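Local coordinates for protein 2',5'-phosphodiesterase 12 (Homo sapiens, PDB 4ZKF) that belongs to the endonuclease/exonuclease/phosphatase family, pairing a DNase I-like domain that binds magnesium with a smaller N-terminal beta domain, at residues 150-155 and 345-350; 51-56 and 96-101; 243-248 and 292-297; 66-71 and 113-118; 22-27 and 118-123. All coordinates share one frame; numbering follows the deposited sequence.

Interaction 1 of 5, residues 150-155 and 345-350; sequences TVSYNI and IFCGDF. With MG (magnesium ion), chain C.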
# COMPACT_ATOMS: atom_id res chain seq x y z
N THR A 150 1.25 4.06 -11.74
CA THR A 150 1.41 2.83 -10.96
C THR A 150 2.46 3.03 -9.88
O THR A 150 3.51 3.61 -10.14
CB THR A 150 1.81 1.67 -11.88
OG1 THR A 150 0.87 1.59 -12.97
CG2 THR A 150 1.80 0.36 -11.13
N VAL A 151 2.17 2.57 -8.67
CA VAL A 151 3.11 2.68 -7.54
C VAL A 151 3.40 1.29 -6.98
O VAL A 151 2.49 0.46 -6.88
CB VAL A 151 2.53 3.57 -6.39
CG1 VAL A 151 3.42 3.52 -5.14
CG2 VAL A 151 2.30 5.00 -6.87
N SER A 152 4.66 1.02 -6.62
CA SER A 152 4.99 -0.18 -5.84
C SER A 152 5.80 0.25 -4.63
O SER A 152 6.76 1.00 -4.77
CB SER A 152 5.78 -1.21 -6.66
OG SER A 152 5.94 -2.42 -5.91
N TYR A 153 5.43 -0.23 -3.45
CA TYR A 153 6.04 0.31 -2.22
C TYR A 153 5.96 -0.67 -1.07
O TYR A 153 4.87 -1.04 -0.65
CB TYR A 153 5.33 1.62 -1.84
CG TYR A 153 6.04 2.58 -0.92
CD1 TYR A 153 7.39 2.43 -0.57
CD2 TYR A 153 5.36 3.68 -0.41
CE1 TYR A 153 8.01 3.37 0.27
CE2 TYR A 153 5.97 4.62 0.41
CZ TYR A 153 7.29 4.46 0.75
OH TYR A 153 7.86 5.41 1.57
N ASN A 154 7.12 -1.08 -0.57
CA ASN A 154 7.21 -1.81 0.67
C ASN A 154 7.29 -0.78 1.79
O ASN A 154 8.26 -0.02 1.87
CB ASN A 154 8.44 -2.75 0.66
CG ASN A 154 8.66 -3.47 1.99
OD1 ASN A 154 8.46 -2.91 3.07
ND2 ASN A 154 9.15 -4.71 1.92
N ILE A 155 6.26 -0.73 2.64
CA ILE A 155 6.10 0.38 3.56
C ILE A 155 6.62 0.10 4.98
O ILE A 155 6.39 0.91 5.87
CB ILE A 155 4.60 0.82 3.65
CG1 ILE A 155 3.70 -0.31 4.18
CG2 ILE A 155 4.12 1.32 2.28
CD1 ILE A 155 2.23 0.15 4.48
N ILE A 345 0.65 -6.13 -15.23
CA ILE A 345 1.54 -5.32 -14.39
C ILE A 345 1.86 -6.15 -13.16
O ILE A 345 0.93 -6.58 -12.49
CB ILE A 345 0.87 -4.01 -13.96
CG1 ILE A 345 0.52 -3.18 -15.18
CG2 ILE A 345 1.76 -3.22 -12.98
CD1 ILE A 345 -0.45 -2.04 -14.86
N PHE A 346 3.14 -6.37 -12.85
CA PHE A 346 3.47 -7.23 -11.73
C PHE A 346 4.42 -6.49 -10.80
O PHE A 346 5.61 -6.40 -11.06
CB PHE A 346 4.04 -8.57 -12.26
CG PHE A 346 4.31 -9.62 -11.20
CD1 PHE A 346 4.05 -9.41 -9.85
CD2 PHE A 346 4.76 -10.87 -11.59
CE1 PHE A 346 4.31 -10.40 -8.89
CE2 PHE A 346 5.00 -11.87 -10.68
CZ PHE A 346 4.79 -11.63 -9.32
N CYS A 347 3.84 -5.95 -9.73
CA CYS A 347 4.55 -5.18 -8.72
C CYS A 347 5.08 -6.08 -7.63
O CYS A 347 4.52 -7.15 -7.37
CB CYS A 347 3.62 -4.14 -8.07
SG CYS A 347 3.06 -2.83 -9.19
N GLY A 348 6.15 -5.66 -6.96
CA GLY A 348 6.50 -6.38 -5.76
C GLY A 348 7.83 -6.02 -5.15
O GLY A 348 8.65 -5.34 -5.74
N ASP A 349 8.01 -6.49 -3.92
CA ASP A 349 9.33 -6.58 -3.32
C ASP A 349 9.80 -8.00 -3.59
O ASP A 349 9.32 -8.94 -2.95
CB ASP A 349 9.28 -6.29 -1.82
CG ASP A 349 10.63 -6.42 -1.15
OD1 ASP A 349 11.60 -6.91 -1.78
OD2 ASP A 349 10.73 -6.04 0.03
N PHE A 350 10.72 -8.15 -4.54
CA PHE A 350 11.10 -9.48 -5.00
C PHE A 350 12.31 -10.00 -4.24
O PHE A 350 12.71 -11.16 -4.42
CB PHE A 350 11.34 -9.47 -6.51
CG PHE A 350 10.09 -9.19 -7.30
CD1 PHE A 350 9.68 -7.89 -7.54
CD2 PHE A 350 9.29 -10.24 -7.73
CE1 PHE A 350 8.51 -7.63 -8.25
CE2 PHE A 350 8.12 -9.99 -8.43
CZ PHE A 350 7.73 -8.68 -8.69
MG MG C . 12.04 -7.52 1.69
O HOH W 1 12.15 -5.41 3.20

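Interaction 2 of 5, residues 51-56 and 96-101; sequences YKEAKP and GLRLKL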
# COMPACT_ATOMS: atom_id res chain seq x y z
N TYR A 51 -13.32 22.00 13.24
CA TYR A 51 -13.08 23.01 14.25
C TYR A 51 -11.66 22.87 14.78
O TYR A 51 -11.07 21.78 14.74
CB TYR A 51 -14.07 22.89 15.41
CG TYR A 51 -15.52 23.06 15.00
CD1 TYR A 51 -16.19 22.07 14.31
CD2 TYR A 51 -16.20 24.22 15.32
CE1 TYR A 51 -17.51 22.23 13.93
CE2 TYR A 51 -17.52 24.40 14.94
CZ TYR A 51 -18.17 23.40 14.25
OH TYR A 51 -19.48 23.59 13.89
N LYS A 52 -11.10 23.97 15.27
CA LYS A 52 -9.81 23.92 15.95
C LYS A 52 -9.93 24.61 17.30
O LYS A 52 -10.78 25.48 17.50
CB LYS A 52 -8.72 24.58 15.11
CG LYS A 52 -9.01 26.03 14.79
CD LYS A 52 -7.97 26.57 13.82
CE LYS A 52 -8.39 27.90 13.25
NZ LYS A 52 -7.44 28.35 12.19
N GLU A 53 -9.07 24.21 18.22
CA GLU A 53 -9.05 24.80 19.54
C GLU A 53 -8.86 26.32 19.45
O GLU A 53 -8.09 26.80 18.62
CB GLU A 53 -7.94 24.17 20.37
CG GLU A 53 -8.27 24.01 21.82
CD GLU A 53 -7.30 23.09 22.52
OE1 GLU A 53 -6.44 22.49 21.83
OE2 GLU A 53 -7.40 22.98 23.76
N ALA A 54 -9.58 27.07 20.29
CA ALA A 54 -9.52 28.52 20.25
C ALA A 54 -8.09 29.02 20.46
O ALA A 54 -7.64 29.96 19.81
CB ALA A 54 -10.44 29.11 21.30
N LYS A 55 -7.38 28.37 21.38
CA LYS A 55 -5.95 28.60 21.57
C LYS A 55 -5.43 27.41 22.37
O LYS A 55 -6.23 26.63 22.88
CB LYS A 55 -5.70 29.94 22.27
CG LYS A 55 -6.28 30.05 23.66
CD LYS A 55 -5.92 31.40 24.26
CE LYS A 55 -5.06 31.24 25.50
NZ LYS A 55 -4.70 32.56 26.08
N PRO A 56 -4.10 27.24 22.45
CA PRO A 56 -3.60 26.02 23.10
C PRO A 56 -4.10 25.83 24.53
O PRO A 56 -4.01 26.73 25.36
CB PRO A 56 -2.08 26.22 23.06
CG PRO A 56 -1.86 27.05 21.83
CD PRO A 56 -3.01 28.01 21.82
N GLY A 96 -0.01 23.26 18.18
CA GLY A 96 -0.37 23.34 19.59
C GLY A 96 -1.85 23.17 19.88
O GLY A 96 -2.24 23.10 21.05
N LEU A 97 -2.66 23.07 18.83
CA LEU A 97 -4.12 22.97 18.97
C LEU A 97 -4.67 21.58 18.70
O LEU A 97 -4.19 20.87 17.82
CB LEU A 97 -4.81 23.93 18.00
CG LEU A 97 -4.34 25.37 17.92
CD1 LEU A 97 -5.05 26.05 16.78
CD2 LEU A 97 -4.62 26.06 19.24
N ARG A 98 -5.72 21.20 19.44
CA ARG A 98 -6.48 20.02 19.09
C ARG A 98 -7.49 20.38 18.00
O ARG A 98 -7.75 21.56 17.75
CB ARG A 98 -7.18 19.43 20.32
CG ARG A 98 -6.19 18.95 21.39
CD ARG A 98 -6.84 18.06 22.42
NE ARG A 98 -7.85 18.75 23.21
CZ ARG A 98 -9.13 18.39 23.28
NH1 ARG A 98 -9.55 17.33 22.62
NH2 ARG A 98 -9.98 19.08 24.03
N LEU A 99 -8.01 19.35 17.32
CA LEU A 99 -9.00 19.51 16.26
C LEU A 99 -10.29 18.80 16.62
O LEU A 99 -10.28 17.83 17.39
CB LEU A 99 -8.48 18.96 14.93
CG LEU A 99 -7.15 19.51 14.42
CD1 LEU A 99 -6.80 18.83 13.09
CD2 LEU A 99 -7.23 21.03 14.26
N LYS A 100 -11.39 19.26 16.03
CA LYS A 100 -12.67 18.61 16.23
C LYS A 100 -13.36 18.48 14.88
O LYS A 100 -13.36 19.43 14.09
CB LYS A 100 -13.54 19.39 17.21
CG LYS A 100 -14.92 18.80 17.42
CD LYS A 100 -15.63 19.45 18.59
CE LYS A 100 -16.24 20.79 18.22
NZ LYS A 100 -17.28 21.22 19.23
N LEU A 101 -13.93 17.31 14.60
CA LEU A 101 -14.67 17.09 13.38
C LEU A 101 -16.14 16.83 13.70
O LEU A 101 -16.47 16.00 14.55
CB LEU A 101 -14.10 15.91 12.59
CG LEU A 101 -14.97 15.45 11.41
CD1 LEU A 101 -15.02 16.53 10.34
CD2 LEU A 101 -14.44 14.15 10.82
O HOH W 2 -6.79 20.81 24.93
O HOH W 3 -4.09 22.40 23.02

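Interaction 3 of 5, residues 243-248 and 292-297; sequences KFSLLS and VLQSTK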
# COMPACT_ATOMS: atom_id res chain seq x y z
N LYS A 243 -11.20 5.49 -12.70
CA LYS A 243 -10.56 4.88 -13.87
C LYS A 243 -10.70 3.36 -13.95
O LYS A 243 -10.60 2.79 -15.05
CB LYS A 243 -9.07 5.26 -13.90
CG LYS A 243 -8.89 6.76 -14.12
CD LYS A 243 -7.43 7.19 -14.05
CE LYS A 243 -6.77 7.03 -15.40
NZ LYS A 243 -5.39 7.57 -15.39
N PHE A 244 -10.91 2.71 -12.82
CA PHE A 244 -11.01 1.25 -12.81
C PHE A 244 -12.06 0.72 -11.85
O PHE A 244 -12.35 1.34 -10.84
CB PHE A 244 -9.67 0.62 -12.42
CG PHE A 244 -8.57 0.85 -13.41
CD1 PHE A 244 -8.54 0.15 -14.60
CD2 PHE A 244 -7.58 1.78 -13.15
CE1 PHE A 244 -7.53 0.37 -15.53
CE2 PHE A 244 -6.57 2.01 -14.07
CZ PHE A 244 -6.54 1.30 -15.25
N SER A 245 -12.61 -0.45 -12.17
CA SER A 245 -13.37 -1.20 -11.17
C SER A 245 -12.72 -2.58 -11.00
O SER A 245 -12.03 -3.08 -11.89
CB SER A 245 -14.84 -1.31 -11.58
OG SER A 245 -14.95 -1.94 -12.84
N LEU A 246 -12.93 -3.18 -9.84
CA LEU A 246 -12.35 -4.49 -9.58
C LEU A 246 -13.21 -5.58 -10.20
O LEU A 246 -14.35 -5.80 -9.76
CB LEU A 246 -12.21 -4.72 -8.07
CG LEU A 246 -11.63 -6.08 -7.69
CD1 LEU A 246 -10.24 -6.32 -8.29
CD2 LEU A 246 -11.59 -6.24 -6.18
N LEU A 247 -12.68 -6.27 -11.21
CA LEU A 247 -13.48 -7.27 -11.93
C LEU A 247 -13.36 -8.65 -11.27
O LEU A 247 -14.36 -9.32 -11.02
CB LEU A 247 -13.06 -7.33 -13.40
CG LEU A 247 -13.87 -8.23 -14.35
CD1 LEU A 247 -15.36 -7.85 -14.39
CD2 LEU A 247 -13.27 -8.14 -15.77
N SER A 248 -12.14 -9.09 -10.98
CA SER A 248 -11.98 -10.38 -10.32
C SER A 248 -10.68 -10.47 -9.53
O SER A 248 -9.77 -9.67 -9.74
CB SER A 248 -12.06 -11.53 -11.34
OG SER A 248 -11.07 -11.41 -12.35
N VAL A 292 -7.80 -8.40 -11.30
CA VAL A 292 -8.09 -7.96 -12.67
C VAL A 292 -9.01 -6.75 -12.62
O VAL A 292 -10.10 -6.80 -12.04
CB VAL A 292 -8.71 -9.08 -13.51
CG1 VAL A 292 -9.17 -8.54 -14.85
CG2 VAL A 292 -7.68 -10.19 -13.71
N LEU A 293 -8.55 -5.66 -13.24
CA LEU A 293 -9.24 -4.39 -13.22
C LEU A 293 -9.86 -4.08 -14.56
O LEU A 293 -9.24 -4.29 -15.60
CB LEU A 293 -8.28 -3.26 -12.84
CG LEU A 293 -7.47 -3.38 -11.56
CD1 LEU A 293 -6.63 -2.11 -11.36
CD2 LEU A 293 -8.41 -3.61 -10.40
N GLN A 294 -11.09 -3.59 -14.52
CA GLN A 294 -11.82 -3.15 -15.70
C GLN A 294 -11.72 -1.64 -15.85
O GLN A 294 -12.03 -0.90 -14.91
CB GLN A 294 -13.29 -3.60 -15.59
CG GLN A 294 -14.23 -3.01 -16.63
CD GLN A 294 -13.93 -3.52 -18.03
OE1 GLN A 294 -13.86 -4.72 -18.27
NE2 GLN A 294 -13.74 -2.60 -18.97
N SER A 295 -11.28 -1.16 -17.01
CA SER A 295 -11.32 0.27 -17.27
C SER A 295 -12.75 0.81 -17.29
O SER A 295 -13.62 0.25 -17.95
CB SER A 295 -10.66 0.60 -18.60
OG SER A 295 -10.86 1.96 -18.90
N THR A 296 -12.97 1.90 -16.57
CA THR A 296 -14.28 2.55 -16.58
C THR A 296 -14.43 3.47 -17.79
O THR A 296 -15.50 4.04 -18.01
CB THR A 296 -14.48 3.39 -15.34
OG1 THR A 296 -13.41 4.35 -15.27
CG2 THR A 296 -14.49 2.51 -14.09
N LYS A 297 -13.35 3.64 -18.56
CA LYS A 297 -13.35 4.57 -19.69
C LYS A 297 -13.52 3.83 -21.01
O LYS A 297 -14.12 4.36 -21.94
CB LYS A 297 -12.04 5.38 -19.73
CG LYS A 297 -11.61 6.01 -18.41
CD LYS A 297 -12.49 7.17 -18.04
CE LYS A 297 -11.94 7.93 -16.85
NZ LYS A 297 -12.91 8.99 -16.45
O HOH W 4 -9.22 3.56 -17.22

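Interaction 4 of 5, residues 66-71 and 113-118; sequences PSSLSP and HSRELE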
# COMPACT_ATOMS: atom_id res chain seq x y z
N PRO A 66 -18.41 10.27 29.95
CA PRO A 66 -18.21 9.45 28.75
C PRO A 66 -18.62 10.06 27.42
O PRO A 66 -19.64 10.75 27.30
CB PRO A 66 -19.09 8.20 29.02
CG PRO A 66 -19.60 8.33 30.43
CD PRO A 66 -19.54 9.78 30.77
N SER A 67 -17.79 9.82 26.41
CA SER A 67 -18.22 9.78 25.02
C SER A 67 -17.69 8.45 24.49
O SER A 67 -16.71 7.92 25.01
CB SER A 67 -17.69 10.96 24.20
OG SER A 67 -18.07 10.84 22.84
N SER A 68 -18.34 7.90 23.47
CA SER A 68 -17.91 6.61 22.96
C SER A 68 -16.88 6.78 21.85
O SER A 68 -16.37 5.79 21.31
CB SER A 68 -19.12 5.81 22.45
OG SER A 68 -19.70 6.42 21.31
N LEU A 69 -16.57 8.03 21.54
CA LEU A 69 -15.70 8.35 20.40
C LEU A 69 -14.40 9.01 20.82
O LEU A 69 -13.34 8.72 20.27
CB LEU A 69 -16.42 9.29 19.43
CG LEU A 69 -17.56 8.71 18.59
CD1 LEU A 69 -18.22 9.82 17.78
CD2 LEU A 69 -17.01 7.61 17.68
N SER A 70 -14.49 9.92 21.79
CA SER A 70 -13.37 10.81 22.10
C SER A 70 -13.55 11.50 23.45
O SER A 70 -14.58 11.33 24.11
CB SER A 70 -13.23 11.86 20.98
OG SER A 70 -14.23 12.87 21.08
N PRO A 71 -12.54 12.29 23.87
CA PRO A 71 -12.77 13.24 24.96
C PRO A 71 -13.88 14.22 24.59
O PRO A 71 -14.15 14.42 23.41
CB PRO A 71 -11.44 13.98 25.09
CG PRO A 71 -10.42 13.06 24.53
CD PRO A 71 -11.12 12.24 23.47
N HIS A 113 -28.23 11.17 11.49
CA HIS A 113 -27.86 11.98 12.65
C HIS A 113 -26.35 12.24 12.72
O HIS A 113 -25.54 11.34 12.54
CB HIS A 113 -28.34 11.30 13.93
CG HIS A 113 -29.83 11.35 14.09
ND1 HIS A 113 -30.49 12.49 14.48
CD2 HIS A 113 -30.78 10.40 13.92
CE1 HIS A 113 -31.79 12.24 14.54
NE2 HIS A 113 -31.99 10.98 14.20
N SER A 114 -25.99 13.49 13.01
CA SER A 114 -24.59 13.87 13.04
C SER A 114 -23.88 13.32 14.26
O SER A 114 -24.50 13.02 15.28
CB SER A 114 -24.44 15.39 12.99
OG SER A 114 -24.86 15.97 14.21
N ARG A 115 -22.57 13.15 14.15
CA ARG A 115 -21.73 12.80 15.28
C ARG A 115 -20.53 13.73 15.27
O ARG A 115 -20.22 14.33 14.25
CB ARG A 115 -21.29 11.34 15.22
CG ARG A 115 -22.44 10.35 15.13
CD ARG A 115 -21.95 8.93 15.36
NE ARG A 115 -21.70 8.67 16.77
CZ ARG A 115 -21.43 7.46 17.26
NH1 ARG A 115 -21.37 6.41 16.45
NH2 ARG A 115 -21.22 7.30 18.56
N GLU A 116 -19.86 13.88 16.41
CA GLU A 116 -18.68 14.74 16.43
C GLU A 116 -17.64 14.13 17.34
O GLU A 116 -17.96 13.38 18.26
CB GLU A 116 -19.04 16.17 16.88
CG GLU A 116 -19.51 16.30 18.32
CD GLU A 116 -19.67 17.76 18.76
OE1 GLU A 116 -19.46 18.06 19.95
OE2 GLU A 116 -20.02 18.61 17.91
N LEU A 117 -16.37 14.42 17.05
CA LEU A 117 -15.31 13.90 17.90
C LEU A 117 -14.10 14.82 17.87
O LEU A 117 -13.89 15.56 16.91
CB LEU A 117 -14.92 12.48 17.48
CG LEU A 117 -14.13 12.21 16.21
CD1 LEU A 117 -13.75 10.73 16.16
CD2 LEU A 117 -14.89 12.60 14.96
N GLU A 118 -13.32 14.73 18.94
CA GLU A 118 -12.16 15.58 19.13
C GLU A 118 -10.90 14.73 19.06
O GLU A 118 -10.92 13.55 19.42
CB GLU A 118 -12.23 16.29 20.50
CG GLU A 118 -13.52 17.03 20.77
CD GLU A 118 -13.58 17.59 22.20
OE1 GLU A 118 -12.59 17.45 22.94
OE2 GLU A 118 -14.62 18.16 22.57
O HOH W 5 -17.26 12.64 20.97

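Interaction 5 of 5, residues 22-27 and 118-123; sequences LPRYIM and ESVCVV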
# COMPACT_ATOMS: atom_id res chain seq x y z
N LEU A 22 -10.45 9.74 14.57
CA LEU A 22 -9.43 10.67 14.12
C LEU A 22 -8.08 10.03 14.30
O LEU A 22 -7.92 9.16 15.17
CB LEU A 22 -9.50 11.99 14.89
CG LEU A 22 -10.72 12.86 14.60
CD1 LEU A 22 -10.71 14.11 15.48
CD2 LEU A 22 -10.76 13.21 13.11
N PRO A 23 -7.09 10.46 13.51
CA PRO A 23 -5.72 9.98 13.70
C PRO A 23 -5.21 10.32 15.10
O PRO A 23 -5.66 11.31 15.69
CB PRO A 23 -4.92 10.74 12.64
CG PRO A 23 -5.92 11.14 11.60
CD PRO A 23 -7.22 11.34 12.33
N ARG A 24 -4.29 9.52 15.62
CA ARG A 24 -3.75 9.77 16.95
C ARG A 24 -2.51 10.63 16.85
O ARG A 24 -1.89 10.98 17.85
CB ARG A 24 -3.44 8.44 17.66
CG ARG A 24 -4.67 7.55 17.84
CD ARG A 24 -4.35 6.32 18.69
NE ARG A 24 -3.97 6.69 20.05
CZ ARG A 24 -4.83 6.99 21.02
NH1 ARG A 24 -6.14 6.95 20.78
NH2 ARG A 24 -4.39 7.32 22.22
N TYR A 25 -2.14 10.97 15.62
CA TYR A 25 -0.97 11.79 15.38
C TYR A 25 -1.28 12.77 14.25
O TYR A 25 -1.72 12.36 13.18
CB TYR A 25 0.23 10.92 15.02
CG TYR A 25 1.54 11.63 15.16
CD1 TYR A 25 2.07 12.37 14.11
CD2 TYR A 25 2.26 11.58 16.34
CE1 TYR A 25 3.27 13.03 14.24
CE2 TYR A 25 3.47 12.24 16.48
CZ TYR A 25 3.97 12.97 15.42
OH TYR A 25 5.16 13.63 15.53
N ILE A 26 -1.05 14.06 14.50
CA ILE A 26 -1.42 15.11 13.55
C ILE A 26 -0.28 16.11 13.39
O ILE A 26 0.31 16.55 14.39
CB ILE A 26 -2.72 15.83 14.01
CG1 ILE A 26 -3.88 14.84 14.01
CG2 ILE A 26 -3.04 17.03 13.10
CD1 ILE A 26 -5.13 15.36 14.67
N MET A 27 0.04 16.47 12.15
CA MET A 27 1.18 17.36 11.87
C MET A 27 0.83 18.43 10.83
O MET A 27 0.09 18.19 9.88
CB MET A 27 2.39 16.55 11.37
CG MET A 27 3.32 16.01 12.45
SD MET A 27 4.80 15.26 11.72
CE MET A 27 3.99 14.28 10.49
N GLU A 118 -13.32 14.73 18.94
CA GLU A 118 -12.16 15.58 19.13
C GLU A 118 -10.90 14.73 19.06
O GLU A 118 -10.92 13.55 19.42
CB GLU A 118 -12.23 16.29 20.50
CG GLU A 118 -13.52 17.03 20.77
CD GLU A 118 -13.58 17.59 22.20
OE1 GLU A 118 -12.59 17.45 22.94
OE2 GLU A 118 -14.62 18.16 22.57
N SER A 119 -9.80 15.33 18.62
CA SER A 119 -8.52 14.64 18.62
C SER A 119 -8.02 14.53 20.06
O SER A 119 -8.40 15.34 20.92
CB SER A 119 -7.50 15.39 17.76
OG SER A 119 -7.21 16.68 18.28
N VAL A 120 -7.17 13.54 20.33
CA VAL A 120 -6.57 13.43 21.65
C VAL A 120 -5.19 14.05 21.63
O VAL A 120 -4.60 14.31 22.68
CB VAL A 120 -6.48 11.97 22.13
CG1 VAL A 120 -7.85 11.36 22.19
CG2 VAL A 120 -5.58 11.16 21.23
N CYS A 121 -4.70 14.33 20.43
CA CYS A 121 -3.39 14.95 20.25
C CYS A 121 -3.53 16.39 19.75
O CYS A 121 -4.60 16.80 19.30
CB CYS A 121 -2.57 14.14 19.25
SG CYS A 121 -3.45 13.91 17.68
N VAL A 122 -2.44 17.15 19.84
CA VAL A 122 -2.38 18.48 19.24
C VAL A 122 -1.62 18.42 17.92
O VAL A 122 -0.89 17.46 17.66
CB VAL A 122 -1.70 19.50 20.18
CG1 VAL A 122 -2.47 19.61 21.50
CG2 VAL A 122 -0.25 19.12 20.44
N VAL A 123 -1.81 19.43 17.09
CA VAL A 123 -1.04 19.56 15.86
C VAL A 123 0.44 19.80 16.20
O VAL A 123 0.76 20.70 16.97
CB VAL A 123 -1.55 20.72 15.00
CG1 VAL A 123 -0.71 20.87 13.75
CG2 VAL A 123 -3.05 20.51 14.66
O HOH W 6 -6.98 11.88 17.97
O HOH W 7 -0.01 14.93 17.13

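Interaction 1 of 5, residues 150-155 and 345-350
The two central sheets of the DNase I-like sandwich face each other here, and the contact ends at the magnesium site. Strands 150-154 and 345-349 run nearly parallel, 21° apart, with axes 6.6 Å apart at their closest. No backbone bond joins them; side chains fill the gap. At the end away from the metal, Thr150 CG2 touches Ile345 CG2 at 4.0 Å and Cys347 SG at 3.9 Å. The Thr150 methyl CG2 is anti to the backbone N, which turns it into the gap. Further along, Ser152 OG rests against Cys347 CB at 3.6 Å. At the metal end Asn154 ND2 donates to Asp349 OD2, 2.8 Å and bent to 139°. It meets the anti lone pair, with amide and carboxylate planes 57° apart. Asp349 OD2 also binds magnesium at 2.6 Å; His309 and Asn351 belong to the same site. Asn154 ND2 is held by Glu204 as well. One carboxylate oxygen thus serves metal and amide together, which should fix its rotation.

Interaction 2 of 5, residues 51-56 and 96-101
Backbone hydrogen bonds tie Tyr51 to Lys100, an antiparallel hydrogen-bonded pair. Tyr51 N gives to Lys100 O at 2.7 Å, almost straight, and Lys100 N gives back to Tyr51 O at 2.8 Å. Lys52 and Leu99 form the next, non-hydrogen-bonded pair. Beyond it Glu53 N donates to Arg98 O at 3.0 Å.

The polar side-chain contacts centre on Glu53. Its OE1 accepts from Arg98 N at 2.8 Å, nearly straight at 171° and on the anti side of the carboxylate. Carboxylate and guanidinium stand 78° apart, and no guanidinium N-H of Arg98 points at OE1. One water instead links Glu53 OE2 to Arg98 NE, and another joins Glu53 OE1 to Gly96 O. The guanidinium has its own partners in Ala59 O, Ser119 O and the carboxylate of Glu118.

Apolar contacts flank this. Leu97 CD2 packs on Pro56 CD at 3.6 Å, and Leu99 CD2 meets Lys52 CB at 3.9 Å.

The aromatic contact is between Lys100 and Tyr51. The Lys100 chain bends at chi3 (80°), bringing Lys100 CE over one face of the Tyr51 ring, 4.0 Å from Tyr51 CG. Lys100 NZ is 5.0 Å from the ring centroid, at most a weak cation-pi attraction; Trp78 is a further cation-pi partner.

The pairing is that of neighbouring antiparallel strands, 47-53 and 99-104, in the four-stranded sheet of the N-terminal E-set-like domain.

Interaction 3 of 5, residues 243-248 and 292-297
This is an antiparallel strand pairing at one end of the seven-stranded sheet of the DNase I-like domain, joining strands 244-253 and 287-295. Ser245 and Gln294 form a hydrogen-bonded pair, with both N-to-O distances 2.8 Å. Thr296 N donates to Lys243 O at 3.0 Å. A water also gives to Lys243 O and bonds Ser295 OG. On the face of Phe244, Leu246 and Leu293, the Phe244 side chain crosses that of Leu293 at about a right angle. Leu293 CD1 lies over one ring face, and Leu293 CB is 3.8 Å from Phe244 CD1. Gln294 O sits at the ring edge. Leu293 CD2 also meets Leu246 CD1 at 3.9 Å. On the other face Ser248 OG touches Val292 CB at 3.5 Å, while bonding Tyr339 and His250. Val292 O accepts two N-H groups, Leu247 N at 2.8 Å and Ser248 N at 3.2 Å. The register slips by one residue there. Two residues opposite one is the mark of a classic beta bulge.

Interaction 4 of 5, residues 66-71 and 113-118
Ser68 OG comes to the edge of the Arg115 guanidinium, near its plane, with Arg115 NH2 3.3 Å away. Leu69 then points across. Its CD1 lies over one face of the same guanidinium, 3.8 Å from Arg115 NE, and also touches Glu116 O at 3.6 Å. The Leu69 and Arg115 side chains cross at about a right angle. Leu69 CB rests on Leu117 CB at 4.0 Å, and Leu20 of strand 16-21 packs against Leu69, Arg115 and Leu117.

Ser70 makes the direct hydrogen bond across the contact. Its OG, set between backbone N and carbonyl carbon (chi1 76°), accepts from Glu118 N at 3.0 Å and 171°. A water held also by Ser67 OG gives to Ser70 OG and to Glu116 O, so it bridges the loop and the strand. Ser70 OG itself donates to Pro71 O at 2.8 Å. Pro71 O stands 3.4 Å from Glu118 OE1, two acceptors side by side. That carboxylate is held elsewhere, OE1 by Arg98 and OE2 by Ser73.

The Ser70 hydroxyl is therefore gripped three times, by a backbone N-H, a water and a carbonyl. This fixes its rotation and ties the irregular loop to the backbone of edge strand 115-118.

Interaction 5 of 5, residues 22-27 and 118-123
Ile26 packs closely against three residues of 118-123. Its CD1 meets Cys121 SG at 3.7 Å and Ser119 CB at 3.9 Å, while Ile26 CG2 touches Val123 CG2 at 3.8 Å. The two branches part at CB: CG1 stands beside the backbone N (chi1 -64°) and leads CD1 toward Cys121, leaving CG2 for Val123. Val32 and Pro90 also touch Ile26. Cys121 SG lies 3.3 Å from Arg24 O. Leu22 CD1 presses on the peptide link ahead of Ser119, 3.5 Å from Ser119 N. The Ser119 hydroxyl turns back within its own segment and donates to Cys121 O at 2.8 Å.

In the fold, this is where two chain stretches of the N-terminal domain come together as a weakly bonded pair of short parallel strands, 26-27 and 123-124. Ile26 bonds through its backbone to Glu124.

No clear direct hydrogen bond crosses between the segments; two waters bridge them instead. One takes the N-H of Val120 and gives to Pro23 O; another takes that of Ile26 and gives to Val122 O. On the solvent side Arg24 and Val120 are exposed, and their side chains cross with Val120 CG2 over one guanidinium face, 4.1 Å from Arg24 NH2.

Along the chain, interactions 2, 4 and 5 come first and lie in the N-terminal domain; interactions 1 and 3 follow in the DNase I-like domain. Interactions 2 and 4 share the four-stranded sheet, where strands 99-104 and 115-118 are neighbours. Their segments alternate in sequence. Interaction 5 shares Glu118 with interaction 4, and its centre is about 10 Å from that of interaction 2. A probable hydrogen bond from Ser119 N to Leu99 O links those two. Interactions 1 and 3 reach one seven-stranded sheet, with centres about 19 Å apart. Interaction 1, which holds the metal ligand Asp349, does not touch the N-terminal contacts; the nearest atoms of interactions 1 and 5 are about 13 Å apart.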